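Acyl-coenzyme A oxidase (Caenorhabditis elegans, PDB 5K3H) catalyses the FAD-dependent desaturation of acyl-CoAs to (2E)-enoyl-CoAs, with electrons passing to O2, the first step of peroxisomal beta-oxidation, as a homodimer or with related oxidases. Local coordinates at residues A349-E360 against R540-R550. Numbering follows the deposited sequence.
Sequences ARAYAFQFAGAE and RLFIVEAFARR
F356, A353 and A357 meet F547, A546 and R550 in a buried, nearly perpendicular helix crossing (87°) that joins the C-alpha1 region to the C-terminal helical region of the acyl-CoA oxidase fold. Small residues let the axes approach to 8.3 Å: the CA of A357 lies 4.0 Å from the CB of A546, and A353 offers only a methyl, flanked by I543 CG2 and F547 CD2. F547, whose chi1 of -163° swings the ring away from its own backbone N, lays one face over A353 N and meets the edge of the F356 ring, the planes inclined at 53°. One face of F356 lies against Y352 O; over the other, R550 CG makes a CH-pi contact, 3.8 Å from the centroid, and the bent arginine chain folds its guanidinium back over CD1, where NH1 hydrogen-bonds to Q33. A leucine here removes the flat ring and would probably leave the R550 chain freer to turn and F547 less closely packed. E360 probably pairs with R549, though its OE2 is uncertainly placed; R549 also pairs with E545. Near ATP-binding H396 and R536, R350 and R540 share E574, with E400 and D577 as respective second partners. Helix 557-577 packs on Y352 and V544, while helix 382-408 covers F354.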
ATOM      1  N   ALA B 349      -3.851 -19.036  -2.238  1.00 16.64           N
ATOM      2  CA  ALA B 349      -3.278 -19.817  -3.330  1.00 17.01           C
ATOM      3  C   ALA B 349      -1.908 -19.295  -3.712  1.00 17.17           C
ATOM      4  O   ALA B 349      -0.964 -20.074  -3.840  1.00 17.52           O
ATOM      5  CB  ALA B 349      -4.215 -19.794  -4.549  1.00 17.01           C
ATOM      6  N   ARG B 350      -1.774 -17.973  -3.877  1.00 15.84           N
ATOM      7  CA  ARG B 350      -0.481 -17.379  -4.232  1.00 16.42           C
ATOM      8  C   ARG B 350       0.580 -17.652  -3.173  1.00 16.07           C
ATOM      9  O   ARG B 350       1.763 -17.770  -3.509  1.00 16.77           O
ATOM     10  CB  ARG B 350      -0.599 -15.862  -4.441  1.00 17.24           C
ATOM     11  CG  ARG B 350      -1.306 -15.433  -5.677  1.00 18.26           C
ATOM     12  CD  ARG B 350      -1.358 -13.900  -5.854  1.00 19.65           C
ATOM     13  NE  ARG B 350      -1.930 -13.610  -7.163  1.00 21.59           N
ATOM     14  CZ  ARG B 350      -2.122 -12.405  -7.703  1.00 22.80           C
ATOM     15  NH1 ARG B 350      -1.793 -11.288  -7.053  1.00 22.40           N
ATOM     16  NH2 ARG B 350      -2.668 -12.333  -8.917  1.00 23.09           N
ATOM     17  N   ALA B 351       0.216 -17.651  -1.882  1.00 16.18           N
ATOM     18  CA  ALA B 351       1.237 -17.884  -0.848  1.00 15.70           C
ATOM     19  C   ALA B 351       1.837 -19.286  -0.969  1.00 15.50           C
ATOM     20  O   ALA B 351       3.063 -19.443  -0.977  1.00 15.77           O
ATOM     21  CB  ALA B 351       0.667 -17.666   0.557  1.00 15.56           C
ATOM     22  N   TYR B 352       0.985 -20.306  -1.121  1.00 16.37           N
ATOM     23  CA  TYR B 352       1.456 -21.659  -1.409  1.00 16.00           C
ATOM     24  C   TYR B 352       2.195 -21.700  -2.739  1.00 16.36           C
ATOM     25  O   TYR B 352       3.243 -22.349  -2.860  1.00 16.58           O
ATOM     26  CB  TYR B 352       0.280 -22.646  -1.430  1.00 15.58           C
ATOM     27  CG  TYR B 352      -0.149 -23.152  -0.057  1.00 15.33           C
ATOM     28  CD1 TYR B 352      -1.029 -22.410   0.735  1.00 15.15           C
ATOM     29  CD2 TYR B 352       0.309 -24.370   0.440  1.00 15.05           C
ATOM     30  CE1 TYR B 352      -1.425 -22.862   1.984  1.00 14.87           C
ATOM     31  CE2 TYR B 352      -0.088 -24.824   1.664  1.00 14.90           C
ATOM     32  CZ  TYR B 352      -0.956 -24.069   2.449  1.00 14.90           C
ATOM     33  OH  TYR B 352      -1.359 -24.513   3.699  1.00 15.06           O
ATOM     34  N   ALA B 353       1.673 -21.009  -3.752  1.00 16.19           N
ATOM     35  CA  ALA B 353       2.338 -21.013  -5.052  1.00 16.62           C
ATOM     36  C   ALA B 353       3.744 -20.444  -4.955  1.00 16.85           C
ATOM     37  O   ALA B 353       4.670 -20.968  -5.578  1.00 17.69           O
ATOM     38  CB  ALA B 353       1.516 -20.228  -6.080  1.00 16.67           C
ATOM     39  N   PHE B 354       3.928 -19.375  -4.179  1.00 17.51           N
ATOM     40  CA  PHE B 354       5.262 -18.795  -4.040  1.00 18.01           C
ATOM     41  C   PHE B 354       6.185 -19.724  -3.267  1.00 18.82           C
ATOM     42  O   PHE B 354       7.349 -19.885  -3.628  1.00 18.63           O
ATOM     43  CB  PHE B 354       5.183 -17.443  -3.331  1.00 17.91           C
ATOM     44  CG  PHE B 354       4.392 -16.401  -4.068  1.00 17.99           C
ATOM     45  CD1 PHE B 354       4.123 -16.526  -5.428  1.00 18.05           C
ATOM     46  CD2 PHE B 354       3.865 -15.313  -3.385  1.00 18.32           C
ATOM     47  CE1 PHE B 354       3.366 -15.559  -6.092  1.00 18.32           C
ATOM     48  CE2 PHE B 354       3.120 -14.356  -4.048  1.00 18.89           C
ATOM     49  CZ  PHE B 354       2.879 -14.473  -5.401  1.00 18.72           C
ATOM     50  N   GLN B 355       5.682 -20.348  -2.198  1.00 18.62           N
ATOM     51  CA  GLN B 355       6.498 -21.267  -1.412  1.00 19.00           C
ATOM     52  C   GLN B 355       6.974 -22.430  -2.267  1.00 18.09           C
ATOM     53  O   GLN B 355       8.119 -22.866  -2.162  1.00 18.45           O
ATOM     54  CB  GLN B 355       5.686 -21.767  -0.204  1.00 20.11           C
ATOM     55  CG  GLN B 355       6.446 -22.695   0.756  1.00 20.99           C
ATOM     56  CD  GLN B 355       7.435 -21.930   1.669  1.00 22.30           C
ATOM     57  OE1 GLN B 355       7.720 -20.741   1.447  1.00 24.12           O
ATOM     58  NE2 GLN B 355       7.948 -22.611   2.701  1.00 22.72           N
ATOM     59  N   PHE B 356       6.104 -22.947  -3.126  1.00 20.29           N
ATOM     60  CA  PHE B 356       6.486 -24.062  -3.983  1.00 19.62           C
ATOM     61  C   PHE B 356       7.431 -23.626  -5.097  1.00 20.40           C
ATOM     62  O   PHE B 356       8.309 -24.405  -5.484  1.00 22.44           O
ATOM     63  CB  PHE B 356       5.228 -24.735  -4.532  1.00 18.86           C
ATOM     64  CG  PHE B 356       4.361 -25.334  -3.462  1.00 18.56           C
ATOM     65  CD1 PHE B 356       4.925 -25.772  -2.262  1.00 18.57           C
ATOM     66  CD2 PHE B 356       2.988 -25.456  -3.641  1.00 18.47           C
ATOM     67  CE1 PHE B 356       4.127 -26.314  -1.243  1.00 18.97           C
ATOM     68  CE2 PHE B 356       2.192 -26.001  -2.647  1.00 18.65           C
ATOM     69  CZ  PHE B 356       2.755 -26.439  -1.444  1.00 18.79           C
ATOM     70  N   ALA B 357       7.279 -22.406  -5.625  1.00 21.59           N
ATOM     71  CA  ALA B 357       8.219 -21.897  -6.628  1.00 22.07           C
ATOM     72  C   ALA B 357       9.606 -21.660  -6.029  1.00 23.05           C
ATOM     73  O   ALA B 357      10.625 -21.998  -6.639  1.00 22.49           O
ATOM     74  CB  ALA B 357       7.685 -20.605  -7.238  1.00 21.78           C
ATOM     75  N   GLY B 358       9.667 -21.074  -4.836  1.00 24.72           N
ATOM     76  CA  GLY B 358      10.939 -20.966  -4.158  1.00 26.50           C
ATOM     77  C   GLY B 358      11.612 -22.314  -3.980  1.00 27.41           C
ATOM     78  O   GLY B 358      12.833 -22.434  -4.134  1.00 28.30           O
ATOM     79  N   ALA B 359      10.842 -23.342  -3.614  1.00 26.74           N
ATOM     80  CA  ALA B 359      11.456 -24.658  -3.474  1.00 27.89           C
ATOM     81  C   ALA B 359      12.057 -25.130  -4.797  1.00 30.01           C
ATOM     82  O   ALA B 359      13.165 -25.684  -4.821  1.00 32.38           O
ATOM     83  CB  ALA B 359      10.434 -25.673  -2.957  1.00 26.78           C
ATOM     84  N   GLU B 360      11.383 -24.874  -5.916  1.00 27.61           N
ATOM     85  CA  GLU B 360      11.929 -25.346  -7.185  1.00 30.73           C
ATOM     86  C   GLU B 360      13.154 -24.550  -7.633  1.00 32.34           C
ATOM     87  O   GLU B 360      14.099 -25.128  -8.185  1.00 33.62           O
ATOM     88  CB  GLU B 360      10.868 -25.314  -8.272  1.00 32.46           C
ATOM     89  CG  GLU B 360      10.379 -26.680  -8.593  1.00 35.26           C
ATOM     90  CD  GLU B 360       9.800 -26.717  -9.941  1.00 40.51           C
ATOM     91  OE1 GLU B 360      10.337 -25.997 -10.800  1.00 39.70           O
ATOM     92  OE2 GLU B 360       8.783 -27.411 -10.127  1.00 49.71           O
ATOM     93  N   ARG B 540       4.897 -15.552 -14.262  1.00 19.98           N
ATOM     94  CA  ARG B 540       3.654 -16.130 -13.753  1.00 19.73           C
ATOM     95  C   ARG B 540       3.432 -17.542 -14.294  1.00 19.93           C
ATOM     96  O   ARG B 540       2.909 -18.411 -13.581  1.00 19.50           O
ATOM     97  CB  ARG B 540       2.469 -15.212 -14.076  1.00 19.55           C
ATOM     98  CG  ARG B 540       2.587 -13.854 -13.376  1.00 20.26           C
ATOM     99  CD  ARG B 540       1.553 -12.831 -13.809  1.00 20.55           C
ATOM    100  NE  ARG B 540       0.233 -13.092 -13.249  1.00 20.80           N
ATOM    101  CZ  ARG B 540      -0.791 -12.250 -13.336  1.00 21.55           C
ATOM    102  NH1 ARG B 540      -0.651 -11.095 -13.956  1.00 21.57           N
ATOM    103  NH2 ARG B 540      -1.958 -12.552 -12.803  1.00 22.80           N
ATOM    104  N   LEU B 541       3.791 -17.789 -15.556  1.00 19.26           N
ATOM    105  CA  LEU B 541       3.670 -19.145 -16.089  1.00 19.69           C
ATOM    106  C   LEU B 541       4.529 -20.133 -15.301  1.00 20.08           C
ATOM    107  O   LEU B 541       4.079 -21.243 -14.984  1.00 19.66           O
ATOM    108  CB  LEU B 541       4.042 -19.161 -17.570  1.00 19.99           C
ATOM    109  CG  LEU B 541       4.431 -20.520 -18.159  1.00 20.06           C
ATOM    110  CD1 LEU B 541       3.223 -21.472 -18.187  1.00 20.19           C
ATOM    111  CD2 LEU B 541       5.016 -20.317 -19.552  1.00 20.35           C
ATOM    112  N   PHE B 542       5.772 -19.746 -14.977  1.00 20.62           N
ATOM    113  CA  PHE B 542       6.642 -20.599 -14.166  1.00 22.25           C
ATOM    114  C   PHE B 542       6.009 -20.924 -12.823  1.00 22.08           C
ATOM    115  O   PHE B 542       6.058 -22.066 -12.364  1.00 23.37           O
ATOM    116  CB  PHE B 542       7.996 -19.941 -13.921  1.00 23.82           C
ATOM    117  CG  PHE B 542       8.892 -20.771 -13.038  1.00 25.74           C
ATOM    118  CD1 PHE B 542       9.619 -21.828 -13.567  1.00 26.76           C
ATOM    119  CD2 PHE B 542       8.961 -20.536 -11.670  1.00 27.11           C
ATOM    120  CE1 PHE B 542      10.428 -22.598 -12.761  1.00 26.87           C
ATOM    121  CE2 PHE B 542       9.771 -21.313 -10.850  1.00 26.94           C
ATOM    122  CZ  PHE B 542      10.508 -22.341 -11.394  1.00 27.23           C
ATOM    123  N   ILE B 543       5.438 -19.917 -12.163  1.00 19.86           N
ATOM    124  CA  ILE B 543       4.864 -20.126 -10.837  1.00 20.42           C
ATOM    125  C   ILE B 543       3.726 -21.146 -10.892  1.00 20.58           C
ATOM    126  O   ILE B 543       3.656 -22.061 -10.065  1.00 20.07           O
ATOM    127  CB  ILE B 543       4.403 -18.771 -10.258  1.00 20.09           C
ATOM    128  CG1 ILE B 543       5.612 -17.864  -9.991  1.00 20.54           C
ATOM    129  CG2 ILE B 543       3.590 -18.973  -8.979  1.00 20.25           C
ATOM    130  CD1 ILE B 543       5.274 -16.397  -9.841  1.00 20.49           C
ATOM    131  N   VAL B 544       2.840 -21.028 -11.887  1.00 19.83           N
ATOM    132  CA  VAL B 544       1.765 -22.006 -12.069  1.00 20.11           C
ATOM    133  C   VAL B 544       2.330 -23.410 -12.280  1.00 21.59           C
ATOM    134  O   VAL B 544       1.814 -24.389 -11.729  1.00 24.68           O
ATOM    135  CB  VAL B 544       0.850 -21.597 -13.240  1.00 19.53           C
ATOM    136  CG1 VAL B 544      -0.143 -22.716 -13.530  1.00 18.93           C
ATOM    137  CG2 VAL B 544       0.163 -20.271 -12.963  1.00 19.08           C
ATOM    138  N   GLU B 545       3.353 -23.545 -13.132  1.00 22.96           N
ATOM    139  CA  GLU B 545       3.883 -24.881 -13.420  1.00 23.56           C
ATOM    140  C   GLU B 545       4.540 -25.506 -12.190  1.00 22.07           C
ATOM    141  O   GLU B 545       4.441 -26.723 -11.979  1.00 21.80           O
ATOM    142  CB  GLU B 545       4.883 -24.833 -14.579  1.00 24.10           C
ATOM    143  CG  GLU B 545       4.272 -24.500 -15.930  1.00 25.64           C
ATOM    144  CD  GLU B 545       5.197 -24.819 -17.099  1.00 26.86           C
ATOM    145  OE1 GLU B 545       5.446 -26.012 -17.376  1.00 28.08           O
ATOM    146  OE2 GLU B 545       5.673 -23.876 -17.757  1.00 31.81           O
ATOM    147  N   ALA B 546       5.246 -24.704 -11.378  1.00 23.19           N
ATOM    148  CA  ALA B 546       5.838 -25.259 -10.164  1.00 23.36           C
ATOM    149  C   ALA B 546       4.762 -25.686  -9.168  1.00 23.21           C
ATOM    150  O   ALA B 546       4.867 -26.748  -8.541  1.00 24.18           O
ATOM    151  CB  ALA B 546       6.781 -24.239  -9.532  1.00 23.56           C
ATOM    152  N   PHE B 547       3.689 -24.906  -9.061  1.00 21.17           N
ATOM    153  CA  PHE B 547       2.573 -25.295  -8.210  1.00 20.47           C
ATOM    154  C   PHE B 547       1.959 -26.605  -8.694  1.00 20.51           C
ATOM    155  O   PHE B 547       1.712 -27.519  -7.895  1.00 20.45           O
ATOM    156  CB  PHE B 547       1.542 -24.162  -8.184  1.00 20.59           C
ATOM    157  CG  PHE B 547       0.554 -24.243  -7.052  1.00 20.85           C
ATOM    158  CD1 PHE B 547       0.524 -25.335  -6.192  1.00 20.94           C
ATOM    159  CD2 PHE B 547      -0.416 -23.263  -6.907  1.00 20.35           C
ATOM    160  CE1 PHE B 547      -0.413 -25.410  -5.166  1.00 21.03           C
ATOM    161  CE2 PHE B 547      -1.360 -23.340  -5.884  1.00 20.70           C
ATOM    162  CZ  PHE B 547      -1.362 -24.407  -5.022  1.00 20.49           C
ATOM    163  N   ALA B 548       1.675 -26.705 -10.001  1.00 21.59           N
ATOM    164  CA  ALA B 548       1.106 -27.940 -10.541  1.00 22.11           C
ATOM    165  C   ALA B 548       2.055 -29.120 -10.358  1.00 22.74           C
ATOM    166  O   ALA B 548       1.628 -30.225 -10.000  1.00 21.66           O
ATOM    167  CB  ALA B 548       0.768 -27.756 -12.022  1.00 22.08           C
ATOM    168  N   ARG B 549       3.351 -28.898 -10.577  1.00 22.43           N
ATOM    169  CA  ARG B 549       4.344 -29.948 -10.383  1.00 24.51           C
ATOM    170  C   ARG B 549       4.286 -30.497  -8.966  1.00 24.39           C
ATOM    171  O   ARG B 549       4.215 -31.712  -8.763  1.00 23.75           O
ATOM    172  CB  ARG B 549       5.730 -29.388 -10.682  1.00 26.74           C
ATOM    173  CG  ARG B 549       6.598 -30.167 -11.640  1.00 29.00           C
ATOM    174  CD  ARG B 549       7.820 -29.327 -12.027  1.00 31.44           C
ATOM    175  NE  ARG B 549       7.718 -28.797 -13.382  1.00 32.38           N
ATOM    176  CZ  ARG B 549       7.749 -27.510 -13.709  1.00 33.33           C
ATOM    177  NH1 ARG B 549       7.888 -26.575 -12.782  1.00 33.72           N
ATOM    178  NH2 ARG B 549       7.648 -27.162 -14.986  1.00 33.85           N
ATOM    179  N   ARG B 550       4.268 -29.606  -7.970  1.00 23.27           N
ATOM    180  CA  ARG B 550       4.243 -30.048  -6.577  1.00 23.36           C
ATOM    181  C   ARG B 550       3.009 -30.893  -6.277  1.00 24.19           C
ATOM    182  O   ARG B 550       3.118 -31.956  -5.643  1.00 25.37           O
ATOM    183  CB  ARG B 550       4.293 -28.842  -5.632  1.00 23.03           C
ATOM    184  CG  ARG B 550       4.035 -29.186  -4.168  1.00 23.30           C
ATOM    185  CD  ARG B 550       5.121 -30.107  -3.600  1.00 23.29           C
ATOM    186  NE  ARG B 550       6.366 -29.367  -3.487  1.00 23.40           N
ATOM    187  CZ  ARG B 550       6.848 -28.864  -2.358  1.00 23.15           C
ATOM    188  NH1 ARG B 550       6.209 -29.047  -1.214  1.00 23.07           N
ATOM    189  NH2 ARG B 550       7.977 -28.175  -2.376  1.00 22.74           N
TER
HETATM  190  O   HOH W   1       8.283 -26.832  -5.023  1.00 23.45           O
HETATM  191  O   HOH W   2       7.120 -27.727  -7.439  1.00 28.34           O